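PDB 6OZE: endonuclease V from Homo sapiens, which cleaves RNA at inosine-containing sites, as a metal-ion-dependent endoribonuclease. Local coordinates for residues P94-L99 and S132-L137. The protein carries 4 engineered substitutions. Numbering follows the deposited sequence.
Engineered in segment 132-137: Ser132 (natural residue Cys).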
loop_
_atom_site.group_PDB
_atom_site.type_symbol
_atom_site.label_atom_id
_atom_site.label_comp_id
_atom_site.label_asym_id
_atom_site.label_seq_id
_atom_site.Cartn_x
_atom_site.Cartn_y
_atom_site.Cartn_z
ATOM N N PRO A 94 -9.546 7.517 6.375
ATOM C CA PRO A 94 -10.243 7.600 7.667
ATOM C C PRO A 94 -10.531 6.241 8.279
ATOM O O PRO A 94 -10.376 6.054 9.493
ATOM C CB PRO A 94 -11.535 8.345 7.321
ATOM C CG PRO A 94 -11.171 9.180 6.160
ATOM C CD PRO A 94 -10.223 8.345 5.355
ATOM N N PHE A 95 -10.950 5.282 7.460
ATOM C CA PHE A 95 -11.337 3.983 7.991
ATOM C C PHE A 95 -10.133 3.127 8.330
ATOM O O PHE A 95 -10.136 2.425 9.349
ATOM C CB PHE A 95 -12.267 3.286 7.003
ATOM C CG PHE A 95 -13.450 4.116 6.657
ATOM C CD1 PHE A 95 -14.483 4.263 7.564
ATOM C CD2 PHE A 95 -13.506 4.809 5.462
ATOM C CE1 PHE A 95 -15.572 5.056 7.269
ATOM C CE2 PHE A 95 -14.595 5.614 5.170
ATOM C CZ PHE A 95 -15.628 5.730 6.070
ATOM N N LEU A 96 -9.098 3.171 7.497
ATOM C CA LEU A 96 -7.903 2.414 7.817
ATOM C C LEU A 96 -7.235 2.970 9.064
ATOM O O LEU A 96 -6.755 2.213 9.914
ATOM C CB LEU A 96 -6.946 2.453 6.627
ATOM C CG LEU A 96 -7.501 1.793 5.365
ATOM C CD1 LEU A 96 -6.461 1.899 4.230
ATOM C CD2 LEU A 96 -7.820 0.334 5.644
ATOM N N LEU A 97 -7.193 4.295 9.193
ATOM C CA LEU A 97 -6.613 4.881 10.394
ATOM C C LEU A 97 -7.365 4.439 11.648
ATOM O O LEU A 97 -6.747 4.158 12.682
ATOM C CB LEU A 97 -6.572 6.402 10.262
ATOM C CG LEU A 97 -5.568 7.134 11.147
ATOM C CD1 LEU A 97 -5.166 8.415 10.483
ATOM C CD2 LEU A 97 -6.190 7.429 12.485
ATOM N N GLU A 98 -8.703 4.362 11.576
ATOM C CA GLU A 98 -9.498 3.915 12.713
ATOM C C GLU A 98 -9.181 2.472 13.097
ATOM O O GLU A 98 -9.164 2.126 14.287
ATOM C CB GLU A 98 -10.985 4.057 12.391
ATOM C CG GLU A 98 -11.897 3.826 13.566
ATOM C CD GLU A 98 -11.833 4.953 14.585
ATOM O OE1 GLU A 98 -11.377 6.060 14.228
ATOM O OE2 GLU A 98 -12.243 4.724 15.741
ATOM N N LEU A 99 -8.952 1.608 12.105
ATOM C CA LEU A 99 -8.594 0.230 12.425
ATOM C C LEU A 99 -7.238 0.158 13.116
ATOM O O LEU A 99 -7.062 -0.617 14.063
ATOM C CB LEU A 99 -8.569 -0.629 11.156
ATOM C CG LEU A 99 -9.932 -0.861 10.494
ATOM C CD1 LEU A 99 -9.730 -1.588 9.145
ATOM C CD2 LEU A 99 -10.834 -1.651 11.409
ATOM N N SER A 132 1.249 6.897 1.410
ATOM C CA SER A 132 1.930 8.014 2.057
ATOM C C SER A 132 1.000 8.728 3.021
ATOM O O SER A 132 1.417 9.151 4.108
ATOM C CB SER A 132 2.390 9.014 1.005
ATOM O OG SER A 132 3.451 8.448 0.255
ATOM N N HIS A 133 -0.257 8.892 2.613
ATOM C CA HIS A 133 -1.242 9.593 3.422
ATOM C C HIS A 133 -1.510 8.816 4.705
ATOM O O HIS A 133 -1.524 9.392 5.803
ATOM C CB HIS A 133 -2.505 9.731 2.570
ATOM C CG HIS A 133 -3.442 10.828 2.989
ATOM N ND1 HIS A 133 -4.075 11.626 2.063
ATOM C CD2 HIS A 133 -3.860 11.249 4.204
ATOM C CE1 HIS A 133 -4.858 12.491 2.691
ATOM N NE2 HIS A 133 -4.731 12.293 3.991
ATOM N N LEU A 134 -1.694 7.495 4.589
ATOM C CA LEU A 134 -1.865 6.668 5.777
ATOM C C LEU A 134 -0.587 6.636 6.609
ATOM O O LEU A 134 -0.642 6.683 7.844
ATOM C CB LEU A 134 -2.288 5.253 5.363
ATOM C CG LEU A 134 -2.545 4.265 6.499
ATOM C CD1 LEU A 134 -3.766 4.690 7.341
ATOM C CD2 LEU A 134 -2.753 2.879 5.917
ATOM N N GLY A 135 0.580 6.552 5.953
ATOM C CA GLY A 135 1.830 6.502 6.699
ATOM C C GLY A 135 2.076 7.739 7.545
ATOM O O GLY A 135 2.471 7.645 8.711
ATOM N N VAL A 136 1.869 8.926 6.973
ATOM C CA VAL A 136 2.128 10.157 7.720
ATOM C C VAL A 136 1.183 10.272 8.912
ATOM O O VAL A 136 1.577 10.704 10.002
ATOM C CB VAL A 136 2.040 11.383 6.787
ATOM C CG1 VAL A 136 1.898 12.670 7.582
ATOM C CG2 VAL A 136 3.274 11.457 5.885
ATOM N N LEU A 137 -0.089 9.898 8.715
ATOM C CA LEU A 137 -1.075 10.064 9.779
ATOM C C LEU A 137 -0.927 9.015 10.878
ATOM O O LEU A 137 -1.140 9.333 12.050
ATOM C CB LEU A 137 -2.483 10.064 9.185
ATOM C CG LEU A 137 -2.860 11.327 8.405
ATOM C CD1 LEU A 137 -4.229 11.148 7.772
ATOM C CD2 LEU A 137 -2.854 12.564 9.303
#
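Leu137 meets Leu97 across the contact and also borders the imidazole of its own helix: Leu137 CD1 lies in the plane of that ring, at its edge, 3.6 Å from His133 CD2. Elsewhere the imidazole is packed among aromatic neighbours: Phe90 forms an edge-to-face pair with it, and Phe128 meets it with the two planes inclined by about 35°. His133 also packs on Ala89 and Val93, which like Phe90 come earlier in helix 89-106 than the leucines; Leu137 touches Val93 too.

The contact between the helices is made by four leucines and buries 187 Å² over both sides. Leu134 carries the inner half. Its CG, anti to the backbone N (chi1 -178°), is carried toward helix 89-106; the second torsion then turns CD1 back to lie 4.0 Å from Leu96 CB and 3.9 Å from Leu97 N. The other branch, CD2, points onward to 4.2 Å from Leu96 CD1, and the two side chains cross at about a right angle. Toward the solvent-exposed side, Leu97 CD1 presses against Leu137 CB at 3.4 Å, shorter than a usual van der Waals separation. Since Leu97 was modelled in two conformers, that closeness is doubtful. Leu137 CD1 lies 4.0 Å from Leu97 CD1.

The helix axes run in broadly the same direction, 39° apart. At their 10.2 Å closest approach, leucine side chains bridge them, with Leu134 packing partly against backbone. The pairing joins two helices of the RNase H-like fold. Helix 130-138 is the connection of the beta-alpha-beta crossover between parallel strands 115-118 and 142-146, while helix 89-106 leads into the first of these. On the sheet-facing side of helix 89-106, Leu96 also touches Ala57 of strand 54-63, and Leu99 and Phe95 reach both that strand and strand 69-78, seating the helix on the sheet.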